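Local structure of glyoxalase-like domain protein (Staphylococcus aureus, 3P8A) at residues Ile29-Asp33 against Tyr103-Phe107; Gln34-Phe38 against Thr58-Leu62; Ile154-Asp160 against Asn207-Phe212. The protein is of unknown function but belongs to the glyoxalase-like (VOC) family, whose members are often metal-dependent enzymes acting on small molecules. One frame throughout, in Å; residues are numbered along the deposited sequence.

How the interactions relate
All three contacts involve strands of the same eight-stranded mixed sheet. Interactions 1 and 2 are neighbours, with centres about 10 Å apart, and touch where Ile32 packs on Phe38. The loop 34-38 directly follows 29-33, and strand 69-75 lies between strands 24-31 and 58-64. Interaction 1 is mostly buried and pairs two strands through backbone bonds. Interaction 2 is partly buried and ties a loop to a strand through one lysine. Interaction 3 lies about 30 Å from interaction 2, centre to centre, on the opposite side of the chain's centre. It is buried, but joins a strand end and the loop after it to a helix, by apolar and aromatic packing and one bridging water.

Interaction 1 (Ile29-Asp33 against Tyr103-Phe107); sequences IHYID and YEQGF
Strands 24-31 and 106-113 run antiparallel here, with Tyr31 and Gly106 as a hydrogen-bonded pair and His30 and Phe107 as a non-hydrogen-bonded pair. Tyr31 N donates to Gly106 O at 2.9 Å, and Gly106 N returns a bond to Tyr31 O at 3.2 Å. Beside them Phe107 CA makes a CA-H...O contact with Ile29 O at 3.2 Å. Gly106 has a backbone shape in which a side chain would jam against the preceding carbonyl. Past the strand end a side chain takes over. Gln105 OE1 accepts the backbone N-H of Asp33 at 2.8 Å, nearly straight at 168°, with the donor well above the amide plane. OE1 also accepts from Arg264, so two donors hold this amide oxygen. The Tyr31 ring swings to the side of its own carbonyl, with CG trans to the backbone N (chi1 165°), which lays it along the 103-105 backbone. Its edge meets Tyr103 O and Glu104 O. Tyr31 OH in turn reaches the edge of the Tyr103 ring, 3.6 Å from Tyr103 CD1. His30 and Phe107 share the other face of the sheet. Their rings are oblique, with planes at 61°. The His30 ring has Ile32 CG1 over one face, and its two nitrogens bond Tyr268 OH and Arg264 O, which fixes its rotation. The contact is a central antiparallel strand pair of the glyoxalase-like sheet, extended by a side-chain-to-backbone bond.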
ATOM      1  N   ILE A  29       2.864   0.470   1.825  1.00  8.20           N
ATOM      2  CA  ILE A  29       3.254   0.823   3.189  1.00  7.01           C
ATOM      3  C   ILE A  29       4.373  -0.033   3.655  1.00 11.64           C
ATOM      4  O   ILE A  29       4.257  -1.263   3.659  1.00  9.30           O
ATOM      5  CB  ILE A  29       2.060   0.760   4.176  1.00  8.89           C
ATOM      6  CG1 ILE A  29       0.912   1.668   3.702  1.00  8.44           C
ATOM      7  CG2 ILE A  29       2.482   1.129   5.617  1.00  8.78           C
ATOM      8  CD1 ILE A  29      -0.360   0.972   3.688  1.00 22.50           C
ATOM      9  N   HIS A  30       5.435   0.626   4.129  1.00 10.11           N
ATOM     10  CA  HIS A  30       6.587  -0.026   4.719  1.00  7.02           C
ATOM     11  C   HIS A  30       6.739   0.432   6.184  1.00 12.26           C
ATOM     12  O   HIS A  30       7.038   1.607   6.431  1.00 12.15           O
ATOM     13  CB  HIS A  30       7.846   0.251   3.879  1.00  6.50           C
ATOM     14  CG  HIS A  30       9.094  -0.456   4.341  1.00  9.20           C
ATOM     15  ND1 HIS A  30      10.305  -0.274   3.685  1.00 11.02           N
ATOM     16  CD2 HIS A  30       9.285  -1.307   5.381  1.00 10.72           C
ATOM     17  CE1 HIS A  30      11.185  -1.022   4.336  1.00 10.32           C
ATOM     18  NE2 HIS A  30      10.617  -1.662   5.370  1.00 10.20           N
ATOM     19  N   TYR A  31       6.552  -0.506   7.150  1.00  9.44           N
ATOM     20  CA  TYR A  31       6.734  -0.227   8.571  1.00  8.73           C
ATOM     21  C   TYR A  31       8.234  -0.253   8.903  1.00 14.29           C
ATOM     22  O   TYR A  31       8.886  -1.260   8.679  1.00 13.40           O
ATOM     23  CB  TYR A  31       5.904  -1.160   9.494  1.00 10.14           C
ATOM     24  CG  TYR A  31       6.344  -1.130  10.949  1.00 10.60           C
ATOM     25  CD1 TYR A  31       6.720  -2.298  11.608  1.00 12.71           C
ATOM     26  CD2 TYR A  31       6.457   0.075  11.643  1.00 11.27           C
ATOM     27  CE1 TYR A  31       7.155  -2.275  12.935  1.00 10.63           C
ATOM     28  CE2 TYR A  31       6.976   0.121  12.937  1.00 12.38           C
ATOM     29  CZ  TYR A  31       7.301  -1.061  13.586  1.00 18.67           C
ATOM     30  OH  TYR A  31       7.772  -1.022  14.871  1.00 20.31           O
ATOM     31  N   ILE A  32       8.774   0.892   9.383  1.00 13.31           N
ATOM     32  CA  ILE A  32      10.186   1.073   9.745  1.00 13.05           C
ATOM     33  C   ILE A  32      10.291   1.607  11.163  1.00 15.61           C
ATOM     34  O   ILE A  32       9.805   2.697  11.432  1.00 16.02           O
ATOM     35  CB  ILE A  32      10.942   1.982   8.716  1.00 15.39           C
ATOM     36  CG1 ILE A  32      11.090   1.254   7.366  1.00 16.06           C
ATOM     37  CG2 ILE A  32      12.338   2.401   9.252  1.00 15.03           C
ATOM     38  CD1 ILE A  32      11.707   2.046   6.251  1.00 18.01           C
ATOM     39  N   ASP A  33      10.943   0.857  12.060  1.00 12.74           N
ATOM     40  CA  ASP A  33      11.144   1.311  13.436  1.00 13.94           C
ATOM     41  C   ASP A  33      12.194   2.436  13.411  1.00 16.81           C
ATOM     42  O   ASP A  33      13.101   2.368  12.598  1.00 15.33           O
ATOM     43  CB  ASP A  33      11.656   0.150  14.306  1.00 15.08           C
ATOM     44  CG  ASP A  33      12.064   0.579  15.698  1.00 17.11           C
ATOM     45  OD1 ASP A  33      11.209   1.113  16.425  1.00 13.28           O
ATOM     46  OD2 ASP A  33      13.231   0.356  16.064  1.00 21.83           O
ATOM     47  N   TYR A 103       4.800  -6.067  15.442  1.00 13.23           N
ATOM     48  CA  TYR A 103       5.903  -5.102  15.251  1.00 13.89           C
ATOM     49  C   TYR A 103       7.030  -5.625  14.343  1.00 13.96           C
ATOM     50  O   TYR A 103       8.167  -5.165  14.437  1.00 14.93           O
ATOM     51  CB  TYR A 103       6.431  -4.559  16.609  1.00 16.72           C
ATOM     52  CG  TYR A 103       5.411  -3.742  17.376  1.00 20.30           C
ATOM     53  CD1 TYR A 103       5.345  -2.360  17.230  1.00 22.59           C
ATOM     54  CD2 TYR A 103       4.546  -4.344  18.283  1.00 21.82           C
ATOM     55  CE1 TYR A 103       4.398  -1.602  17.922  1.00 24.85           C
ATOM     56  CE2 TYR A 103       3.593  -3.597  18.979  1.00 23.56           C
ATOM     57  CZ  TYR A 103       3.526  -2.224  18.797  1.00 32.21           C
ATOM     58  OH  TYR A 103       2.638  -1.460  19.511  1.00 40.46           O
ATOM     59  N   GLU A 104       6.695  -6.547  13.440  1.00 11.23           N
ATOM     60  CA  GLU A 104       7.619  -7.072  12.439  1.00 11.78           C
ATOM     61  C   GLU A 104       7.702  -6.013  11.336  1.00 13.81           C
ATOM     62  O   GLU A 104       6.681  -5.627  10.769  1.00 13.93           O
ATOM     63  CB  GLU A 104       7.104  -8.391  11.865  1.00 14.00           C
ATOM     64  CG  GLU A 104       7.195  -9.564  12.829  1.00 23.12           C
ATOM     65  CD  GLU A 104       6.315 -10.759  12.485  1.00 42.22           C
ATOM     66  OE1 GLU A 104       5.934 -10.919  11.301  1.00 41.35           O
ATOM     67  OE2 GLU A 104       6.017 -11.548  13.409  1.00 19.17           O
ATOM     68  N   GLN A 105       8.906  -5.527  11.060  1.00  9.29           N
ATOM     69  CA  GLN A 105       9.138  -4.498  10.042  1.00  9.37           C
ATOM     70  C   GLN A 105       9.038  -5.081   8.634  1.00 13.08           C
ATOM     71  O   GLN A 105       9.321  -6.262   8.448  1.00 12.99           O
ATOM     72  CB  GLN A 105      10.509  -3.866  10.253  1.00 10.47           C
ATOM     73  CG  GLN A 105      10.608  -3.152  11.588  1.00  9.35           C
ATOM     74  CD  GLN A 105      11.979  -2.575  11.789  1.00 15.57           C
ATOM     75  OE1 GLN A 105      12.313  -1.511  11.269  1.00 12.23           O
ATOM     76  NE2 GLN A 105      12.821  -3.304  12.479  1.00 13.55           N
ATOM     77  N   GLY A 106       8.648  -4.242   7.675  1.00 11.13           N
ATOM     78  CA  GLY A 106       8.506  -4.623   6.279  1.00 10.87           C
ATOM     79  C   GLY A 106       7.263  -4.054   5.645  1.00 13.31           C
ATOM     80  O   GLY A 106       6.545  -3.254   6.262  1.00 11.96           O
ATOM     81  N   PHE A 107       7.015  -4.447   4.384  1.00  9.69           N
ATOM     82  CA  PHE A 107       5.821  -4.029   3.671  1.00  9.27           C
ATOM     83  C   PHE A 107       4.591  -4.548   4.405  1.00 14.18           C
ATOM     84  O   PHE A 107       4.541  -5.724   4.792  1.00 13.33           O
ATOM     85  CB  PHE A 107       5.855  -4.511   2.220  1.00 10.10           C
ATOM     86  CG  PHE A 107       6.873  -3.836   1.340  1.00  8.63           C
ATOM     87  CD1 PHE A 107       7.018  -2.452   1.354  1.00 10.07           C
ATOM     88  CD2 PHE A 107       7.614  -4.571   0.419  1.00  9.98           C
ATOM     89  CE1 PHE A 107       7.909  -1.825   0.498  1.00 10.59           C
ATOM     90  CE2 PHE A 107       8.493  -3.942  -0.461  1.00 11.53           C
ATOM     91  CZ  PHE A 107       8.661  -2.572  -0.396  1.00  9.59           C
TER

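Interaction 2 (Gln34-Phe38 against Thr58-Leu62); sequences QLDRF and TFNKL
Lys61 carries the polar part of this contact, reaching from strand 58-64 to the turn at 34-38. Lys61 NZ donates to Leu35 O at 2.9 Å and to Phe38 O at 2.7 Å. A third bond, from Lys61 NZ to Asp36 O at 3.4 Å, is weak. The Phe38 bond lies in the carbonyl plane, and the Leu35 bond is tilted 16° from it. The lysine gets there with a chain extended beyond CG, so the ammonium group meets backbone oxygens far from its own strand. Leu35 O accepts a second bond, from Phe38 N, which closes the turn. The carboxylate of Asp36 is close without touching: its OD1 is 5.3 Å from Lys61 NZ. It may still help to stabilise the positive charge.

The apolar part is built on Leu35. The Leu35 and Lys61 side chains lie alongside each other, running opposite ways, with Leu35 CD1 4.0 Å from Lys61 CD. The other methyl, CD2, reaches the strand backbone near Phe59 O. Leu35 CB also touches CE2 of the Phe59 ring at 4.0 Å. Leu72 of strand 69-75 adds to the packing of Leu35 and Phe38.

The Asp36 carboxylate makes a van der Waals contact with the Phe59 ring. It comes obliquely, its plane 26° from the ring plane, with OD1 nearest CE2.

The Asp74 carboxylate (OD2) accepts the backbone N-H of Leu35. Three backbone oxygens of a turn gather round one lysine ammonium group, which fastens the loop between strands 24-31 and 48-53 to strand 58-64 of the glyoxalase-like domain's sheet.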
ATOM      1  N   GLN A  34      12.068   3.468  14.286  1.00 14.77           N
ATOM      2  CA  GLN A  34      13.030   4.585  14.323  1.00 14.65           C
ATOM      3  C   GLN A  34      13.148   5.261  12.958  1.00 16.22           C
ATOM      4  O   GLN A  34      14.250   5.491  12.433  1.00 15.61           O
ATOM      5  CB  GLN A  34      14.422   4.139  14.856  1.00 16.83           C
ATOM      6  CG  GLN A  34      14.405   3.753  16.337  1.00 35.25           C
ATOM      7  CD  GLN A  34      15.705   3.130  16.785  1.00 60.84           C
ATOM      8  OE1 GLN A  34      16.798   3.461  16.299  1.00 53.92           O
ATOM      9  NE2 GLN A  34      15.616   2.220  17.745  1.00 62.08           N
ATOM     10  N   LEU A  35      11.983   5.541  12.357  1.00 12.44           N
ATOM     11  CA  LEU A  35      11.880   6.175  11.037  1.00 12.19           C
ATOM     12  C   LEU A  35      12.545   7.557  10.951  1.00 16.27           C
ATOM     13  O   LEU A  35      13.012   7.908   9.878  1.00 14.03           O
ATOM     14  CB  LEU A  35      10.391   6.235  10.612  1.00 10.93           C
ATOM     15  CG  LEU A  35      10.002   6.889   9.293  1.00 12.22           C
ATOM     16  CD1 LEU A  35      10.709   6.232   8.097  1.00 10.22           C
ATOM     17  CD2 LEU A  35       8.511   6.868   9.126  1.00 11.14           C
ATOM     18  N   ASP A  36      12.615   8.326  12.055  1.00 17.71           N
ATOM     19  CA  ASP A  36      13.247   9.657  12.018  1.00 19.22           C
ATOM     20  C   ASP A  36      14.718   9.634  11.618  1.00 23.82           C
ATOM     21  O   ASP A  36      15.209  10.604  11.044  1.00 23.96           O
ATOM     22  CB  ASP A  36      13.122  10.374  13.349  1.00 22.39           C
ATOM     23  CG  ASP A  36      11.792  11.049  13.545  1.00 42.94           C
ATOM     24  OD1 ASP A  36      11.251  11.601  12.550  1.00 47.63           O
ATOM     25  OD2 ASP A  36      11.319  11.091  14.699  1.00 47.67           O
ATOM     26  N   ARG A  37      15.412   8.532  11.938  1.00 18.38           N
ATOM     27  CA  ARG A  37      16.837   8.353  11.652  1.00 17.70           C
ATOM     28  C   ARG A  37      17.050   7.835  10.236  1.00 19.74           C
ATOM     29  O   ARG A  37      18.152   7.932   9.692  1.00 18.39           O
ATOM     30  CB  ARG A  37      17.435   7.321  12.637  1.00 17.77           C
ATOM     31  CG  ARG A  37      17.418   7.758  14.103  1.00 28.22           C
ATOM     32  CD  ARG A  37      17.656   6.591  15.050  1.00 39.17           C
ATOM     33  NE  ARG A  37      19.067   6.208  15.112  1.00 62.24           N
ATOM     34  CZ  ARG A  37      19.967   6.773  15.916  1.00 82.45           C
ATOM     35  NH1 ARG A  37      21.227   6.362  15.902  1.00 68.11           N
ATOM     36  NH2 ARG A  37      19.613   7.759  16.734  1.00 72.87           N
ATOM     37  N   PHE A  38      15.999   7.245   9.667  1.00 15.63           N
ATOM     38  CA  PHE A  38      16.026   6.544   8.397  1.00 14.47           C
ATOM     39  C   PHE A  38      16.158   7.379   7.142  1.00 19.09           C
ATOM     40  O   PHE A  38      15.484   8.388   6.985  1.00 20.62           O
ATOM     41  CB  PHE A  38      14.832   5.557   8.301  1.00 14.81           C
ATOM     42  CG  PHE A  38      14.840   4.679   7.070  1.00 14.78           C
ATOM     43  CD1 PHE A  38      15.497   3.456   7.075  1.00 17.43           C
ATOM     44  CD2 PHE A  38      14.225   5.094   5.897  1.00 16.25           C
ATOM     45  CE1 PHE A  38      15.533   2.660   5.930  1.00 18.05           C
ATOM     46  CE2 PHE A  38      14.274   4.304   4.746  1.00 19.15           C
ATOM     47  CZ  PHE A  38      14.923   3.088   4.772  1.00 16.60           C
ATOM     48  N   THR A  58       0.626   7.345  14.710  1.00 16.58           N
ATOM     49  CA  THR A  58       1.653   7.001  13.713  1.00 15.69           C
ATOM     50  C   THR A  58       2.067   8.239  12.936  1.00 18.15           C
ATOM     51  O   THR A  58       1.334   9.233  12.934  1.00 16.90           O
ATOM     52  CB  THR A  58       1.154   5.907  12.745  1.00 16.67           C
ATOM     53  OG1 THR A  58      -0.117   6.272  12.189  1.00 15.86           O
ATOM     54  CG2 THR A  58       1.083   4.533  13.378  1.00 11.80           C
ATOM     55  N   PHE A  59       3.242   8.178  12.276  1.00 14.06           N
ATOM     56  CA  PHE A  59       3.774   9.236  11.407  1.00 13.07           C
ATOM     57  C   PHE A  59       4.457   8.605  10.218  1.00 13.66           C
ATOM     58  O   PHE A  59       4.869   7.445  10.283  1.00 13.34           O
ATOM     59  CB  PHE A  59       4.748  10.176  12.150  1.00 14.63           C
ATOM     60  CG  PHE A  59       5.985   9.524  12.725  1.00 15.07           C
ATOM     61  CD1 PHE A  59       5.927   8.819  13.923  1.00 18.67           C
ATOM     62  CD2 PHE A  59       7.217   9.665  12.099  1.00 17.48           C
ATOM     63  CE1 PHE A  59       7.072   8.224  14.456  1.00 19.78           C
ATOM     64  CE2 PHE A  59       8.369   9.068  12.633  1.00 20.41           C
ATOM     65  CZ  PHE A  59       8.289   8.356  13.808  1.00 18.48           C
ATOM     66  N   ASN A  60       4.642   9.375   9.162  1.00  9.71           N
ATOM     67  CA  ASN A  60       5.226   8.828   7.945  1.00 10.71           C
ATOM     68  C   ASN A  60       6.289   9.701   7.266  1.00 15.52           C
ATOM     69  O   ASN A  60       6.512  10.845   7.665  1.00 13.51           O
ATOM     70  CB  ASN A  60       4.083   8.424   6.954  1.00 12.35           C
ATOM     71  CG  ASN A  60       3.138   9.542   6.535  1.00 27.08           C
ATOM     72  OD1 ASN A  60       3.346  10.724   6.826  1.00 16.12           O
ATOM     73  ND2 ASN A  60       2.076   9.211   5.836  1.00 12.32           N
ATOM     74  N   LYS A  61       6.951   9.136   6.259  1.00 12.41           N
ATOM     75  CA  LYS A  61       7.937   9.769   5.386  1.00 12.91           C
ATOM     76  C   LYS A  61       7.570   9.218   4.059  1.00 16.47           C
ATOM     77  O   LYS A  61       7.171   8.053   3.972  1.00 16.86           O
ATOM     78  CB  LYS A  61       9.381   9.388   5.726  1.00 14.59           C
ATOM     79  CG  LYS A  61      10.008  10.180   6.849  1.00 22.49           C
ATOM     80  CD  LYS A  61      11.501   9.913   6.845  1.00 25.33           C
ATOM     81  CE  LYS A  61      12.210  10.541   8.014  1.00 25.68           C
ATOM     82  NZ  LYS A  61      13.612  10.052   8.094  1.00 19.90           N
ATOM     83  N   LEU A  62       7.624  10.055   3.026  1.00 13.63           N
ATOM     84  CA  LEU A  62       7.134   9.670   1.709  1.00 13.73           C
ATOM     85  C   LEU A  62       8.164   9.701   0.627  1.00 17.79           C
ATOM     86  O   LEU A  62       8.938  10.641   0.527  1.00 17.68           O
ATOM     87  CB  LEU A  62       5.924  10.558   1.346  1.00 14.29           C
ATOM     88  CG  LEU A  62       4.913  10.780   2.499  1.00 18.17           C
ATOM     89  CD1 LEU A  62       4.121  12.046   2.317  1.00 19.37           C
ATOM     90  CD2 LEU A  62       4.002   9.569   2.681  1.00 18.84           C
TER

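Interaction 3 (Ile154-Asp160 against Asn207-Phe212); sequences IMNQDDD and NWLKWF
Ile154 lies over one face of the Trp211 indole, and Asn156 and Asp160 meet its edge. The methyl CG2 of Ile154 makes a CH-pi contact with the six-membered ring, 3.9 Å from its centroid and 16° off the normal. CG2 stands anti to the backbone N, while CG1 takes the place anti to the carbonyl carbon (chi1 -69°). The two branches therefore reach different parts of the helix. Ile154 CD1, at the end of the CG1 branch, touches Trp211 CB at 3.6 Å and Phe212 CE1 at 3.7 Å. On the indole face opposite CG2 lies Asn207 O, from one turn earlier in the helix. That oxygen also accepts Trp211 N, a regular helix bond.

At the indole edge, Asn156 stands close to upright, its amide plane 79° from the ring plane. Asn156 CG is 3.8 Å from Trp211 CZ2. Asp160 OD1 comes near the ring plane, 3.6 Å from Trp211 CH2, and its carboxylate is turned steeply to the indole.

A water joins the loop to the helix. It donates to Asp159 O at 2.6 Å and accepts from Asn207 ND2. The other end of this amide, OD1, is bonded by Gln203, so both ends are held.

Pro164 also touches Trp211. Helix 201-212 packs here between the two sheets: Trp208 and Phe212 touch strand 106-113 of one, and Trp208 touches strand 234-239 of the other.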
ATOM      1  N   ILE A 154     -11.803  -3.612   3.443  1.00 14.61           N
ATOM      2  CA  ILE A 154     -12.535  -4.858   3.258  1.00 13.83           C
ATOM      3  C   ILE A 154     -12.412  -5.651   4.552  1.00 22.54           C
ATOM      4  O   ILE A 154     -11.317  -5.806   5.080  1.00 19.20           O
ATOM      5  CB  ILE A 154     -11.998  -5.640   2.039  1.00 16.05           C
ATOM      6  CG1 ILE A 154     -12.346  -4.895   0.734  1.00 15.38           C
ATOM      7  CG2 ILE A 154     -12.537  -7.096   2.033  1.00 16.67           C
ATOM      8  CD1 ILE A 154     -11.575  -5.369  -0.462  1.00 16.28           C
HETATM    9  N   MSE A 155     -13.540  -6.149   5.075  1.00 27.36           N
HETATM   10  CA  MSE A 155     -13.519  -6.994   6.260  1.00 31.23           C
HETATM   11  C   MSE A 155     -13.955  -8.433   5.896  1.00 37.15           C
HETATM   12  O   MSE A 155     -15.145  -8.773   5.924  1.00 37.32           O
HETATM   13  CB  MSE A 155     -14.355  -6.394   7.385  1.00 35.29           C
HETATM   14  CG  MSE A 155     -13.876  -6.822   8.736  1.00 45.87           C
HETATM   15 SE   MSE A 155     -15.381  -7.165   9.857  0.70 58.36          SE
HETATM   16  CE  MSE A 155     -15.607  -9.058   9.376  1.00 55.13           C
ATOM     17  N   ASN A 156     -12.983  -9.253   5.504  1.00 34.40           N
ATOM     18  CA  ASN A 156     -13.238 -10.634   5.115  1.00 35.71           C
ATOM     19  C   ASN A 156     -13.604 -11.500   6.322  1.00 43.27           C
ATOM     20  O   ASN A 156     -12.825 -11.581   7.276  1.00 43.89           O
ATOM     21  CB  ASN A 156     -12.053 -11.212   4.336  1.00 33.82           C
ATOM     22  CG  ASN A 156     -12.306 -12.540   3.656  1.00 44.92           C
ATOM     23  OD1 ASN A 156     -11.371 -13.246   3.282  1.00 42.41           O
ATOM     24  ND2 ASN A 156     -13.563 -12.912   3.467  1.00 30.54           N
ATOM     25  N   GLN A 157     -14.815 -12.122   6.274  1.00 41.52           N
ATOM     26  CA  GLN A 157     -15.366 -12.998   7.318  1.00 42.28           C
ATOM     27  C   GLN A 157     -14.638 -14.343   7.339  1.00 46.33           C
ATOM     28  O   GLN A 157     -14.565 -14.994   8.386  1.00 46.93           O
ATOM     29  CB  GLN A 157     -16.874 -13.202   7.125  1.00 44.10           C
ATOM     30  CG  GLN A 157     -17.712 -12.799   8.348  1.00 68.20           C
ATOM     31  CD  GLN A 157     -18.120 -11.339   8.377  1.00 94.54           C
ATOM     32  OE1 GLN A 157     -18.141 -10.637   7.355  1.00 91.76           O
ATOM     33  NE2 GLN A 157     -18.495 -10.856   9.555  1.00 88.89           N
ATOM     34  N   ASP A 158     -14.095 -14.746   6.179  1.00 40.46           N
ATOM     35  CA  ASP A 158     -13.299 -15.951   6.024  1.00 39.20           C
ATOM     36  C   ASP A 158     -11.825 -15.563   6.318  1.00 38.83           C
ATOM     37  O   ASP A 158     -11.535 -14.403   6.638  1.00 38.06           O
ATOM     38  CB  ASP A 158     -13.483 -16.514   4.592  1.00 42.11           C
ATOM     39  CG  ASP A 158     -13.629 -18.023   4.427  1.00 64.44           C
ATOM     40  OD1 ASP A 158     -12.785 -18.628   3.715  1.00 67.57           O
ATOM     41  OD2 ASP A 158     -14.642 -18.591   4.925  1.00 71.88           O
ATOM     42  N   ASP A 159     -10.913 -16.545   6.221  1.00 31.95           N
ATOM     43  CA  ASP A 159      -9.494 -16.352   6.483  1.00 30.70           C
ATOM     44  C   ASP A 159      -8.790 -15.542   5.391  1.00 33.36           C
ATOM     45  O   ASP A 159      -9.072 -15.712   4.196  1.00 33.71           O
ATOM     46  CB  ASP A 159      -8.782 -17.712   6.624  1.00 32.93           C
ATOM     47  CG  ASP A 159      -9.183 -18.556   7.818  1.00 44.35           C
ATOM     48  OD1 ASP A 159      -9.534 -17.975   8.873  1.00 49.27           O
ATOM     49  OD2 ASP A 159      -9.086 -19.792   7.722  1.00 39.28           O
ATOM     50  N   ASP A 160      -7.843 -14.692   5.814  1.00 26.09           N
ATOM     51  CA  ASP A 160      -6.992 -13.920   4.920  1.00 24.54           C
ATOM     52  C   ASP A 160      -5.569 -14.317   5.195  1.00 25.27           C
ATOM     53  O   ASP A 160      -5.092 -14.112   6.310  1.00 25.88           O
ATOM     54  CB  ASP A 160      -7.122 -12.390   5.154  1.00 26.06           C
ATOM     55  CG  ASP A 160      -8.429 -11.761   4.731  1.00 34.60           C
ATOM     56  OD1 ASP A 160      -8.829 -11.948   3.554  1.00 33.89           O
ATOM     57  OD2 ASP A 160      -9.025 -11.023   5.553  1.00 40.23           O
ATOM     58  N   ASN A 207      -9.992 -13.951  -4.094  1.00  8.96           N
ATOM     59  CA  ASN A 207     -10.411 -12.768  -3.349  1.00  8.37           C
ATOM     60  C   ASN A 207     -10.094 -11.483  -4.081  1.00 12.31           C
ATOM     61  O   ASN A 207     -10.957 -10.615  -4.149  1.00 11.37           O
ATOM     62  CB  ASN A 207      -9.759 -12.718  -1.957  1.00 10.42           C
ATOM     63  CG  ASN A 207     -10.390 -13.663  -0.979  1.00 21.99           C
ATOM     64  OD1 ASN A 207     -11.492 -14.159  -1.197  1.00 14.83           O
ATOM     65  ND2 ASN A 207      -9.687 -13.943   0.104  1.00 10.69           N
ATOM     66  N   TRP A 208      -8.859 -11.344  -4.602  1.00  7.58           N
ATOM     67  CA  TRP A 208      -8.440 -10.138  -5.314  1.00  7.08           C
ATOM     68  C   TRP A 208      -9.167  -9.966  -6.640  1.00 11.30           C
ATOM     69  O   TRP A 208      -9.483  -8.834  -7.011  1.00  8.08           O
ATOM     70  CB  TRP A 208      -6.932 -10.100  -5.509  1.00  6.11           C
ATOM     71  CG  TRP A 208      -6.139  -9.779  -4.265  1.00  7.51           C
ATOM     72  CD1 TRP A 208      -6.430 -10.134  -2.981  1.00 10.41           C
ATOM     73  CD2 TRP A 208      -4.845  -9.171  -4.227  1.00  8.33           C
ATOM     74  NE1 TRP A 208      -5.420  -9.730  -2.133  1.00  9.79           N
ATOM     75  CE2 TRP A 208      -4.437  -9.127  -2.872  1.00 11.69           C
ATOM     76  CE3 TRP A 208      -4.008  -8.605  -5.204  1.00  9.52           C
ATOM     77  CZ2 TRP A 208      -3.227  -8.544  -2.472  1.00 10.99           C
ATOM     78  CZ3 TRP A 208      -2.816  -8.013  -4.807  1.00 10.60           C
ATOM     79  CH2 TRP A 208      -2.432  -7.992  -3.459  1.00 11.03           C
ATOM     80  N   LEU A 209      -9.481 -11.066  -7.340  1.00 10.46           N
ATOM     81  CA  LEU A 209     -10.273 -10.941  -8.587  1.00 11.38           C
ATOM     82  C   LEU A 209     -11.688 -10.421  -8.288  1.00 15.12           C
ATOM     83  O   LEU A 209     -12.200  -9.565  -9.012  1.00 13.62           O
ATOM     84  CB  LEU A 209     -10.370 -12.276  -9.329  1.00 12.20           C
ATOM     85  CG  LEU A 209      -9.093 -12.790  -9.967  1.00 17.65           C
ATOM     86  CD1 LEU A 209      -9.222 -14.259 -10.302  1.00 19.38           C
ATOM     87  CD2 LEU A 209      -8.703 -11.971 -11.181  1.00 18.52           C
ATOM     88  N   LYS A 210     -12.268 -10.898  -7.181  1.00 13.77           N
ATOM     89  CA  LYS A 210     -13.601 -10.570  -6.709  1.00 14.77           C
ATOM     90  C   LYS A 210     -13.676  -9.122  -6.247  1.00 20.54           C
ATOM     91  O   LYS A 210     -14.500  -8.359  -6.763  1.00 20.18           O
ATOM     92  CB  LYS A 210     -13.967 -11.505  -5.557  1.00 19.35           C
ATOM     93  CG  LYS A 210     -15.460 -11.719  -5.361  1.00 36.90           C
ATOM     94  CD  LYS A 210     -15.766 -12.580  -4.136  1.00 48.63           C
ATOM     95  CE  LYS A 210     -15.639 -14.081  -4.351  1.00 57.85           C
ATOM     96  NZ  LYS A 210     -16.815 -14.654  -5.051  1.00 69.09           N
ATOM     97  N   TRP A 211     -12.793  -8.733  -5.305  1.00 15.86           N
ATOM     98  CA  TRP A 211     -12.759  -7.404  -4.710  1.00 15.20           C
ATOM     99  C   TRP A 211     -12.260  -6.281  -5.623  1.00 18.68           C
ATOM    100  O   TRP A 211     -12.787  -5.173  -5.567  1.00 17.49           O
ATOM    101  CB  TRP A 211     -11.910  -7.419  -3.440  1.00 13.15           C
ATOM    102  CG  TRP A 211     -12.302  -8.423  -2.394  1.00 13.57           C
ATOM    103  CD1 TRP A 211     -13.559  -8.874  -2.111  1.00 16.56           C
ATOM    104  CD2 TRP A 211     -11.442  -8.972  -1.384  1.00 12.39           C
ATOM    105  NE1 TRP A 211     -13.525  -9.720  -1.023  1.00 15.08           N
ATOM    106  CE2 TRP A 211     -12.238  -9.795  -0.556  1.00 15.37           C
ATOM    107  CE3 TRP A 211     -10.059  -8.883  -1.128  1.00 12.66           C
ATOM    108  CZ2 TRP A 211     -11.700 -10.536   0.499  1.00 13.83           C
ATOM    109  CZ3 TRP A 211      -9.528  -9.605  -0.075  1.00 13.43           C
ATOM    110  CH2 TRP A 211     -10.339 -10.422   0.725  1.00 14.05           C
ATOM    111  N   PHE A 212     -11.247  -6.543  -6.435  1.00 14.34           N
ATOM    112  CA  PHE A 212     -10.647  -5.468  -7.240  1.00 13.23           C
ATOM    113  C   PHE A 212     -10.924  -5.477  -8.715  1.00 16.87           C
ATOM    114  O   PHE A 212     -10.353  -4.656  -9.443  1.00 13.93           O
ATOM    115  CB  PHE A 212      -9.144  -5.330  -6.913  1.00 13.05           C
ATOM    116  CG  PHE A 212      -8.848  -5.422  -5.433  1.00 12.25           C
ATOM    117  CD1 PHE A 212      -9.371  -4.484  -4.540  1.00 13.71           C
ATOM    118  CD2 PHE A 212      -8.084  -6.463  -4.926  1.00 11.40           C
ATOM    119  CE1 PHE A 212      -9.134  -4.590  -3.170  1.00 14.73           C
ATOM    120  CE2 PHE A 212      -7.851  -6.576  -3.552  1.00 14.27           C
ATOM    121  CZ  PHE A 212      -8.374  -5.636  -2.681  1.00 13.99           C
TER
HETATM  122  O   HOH W   1     -10.558 -15.612   2.098  1.00 23.99           O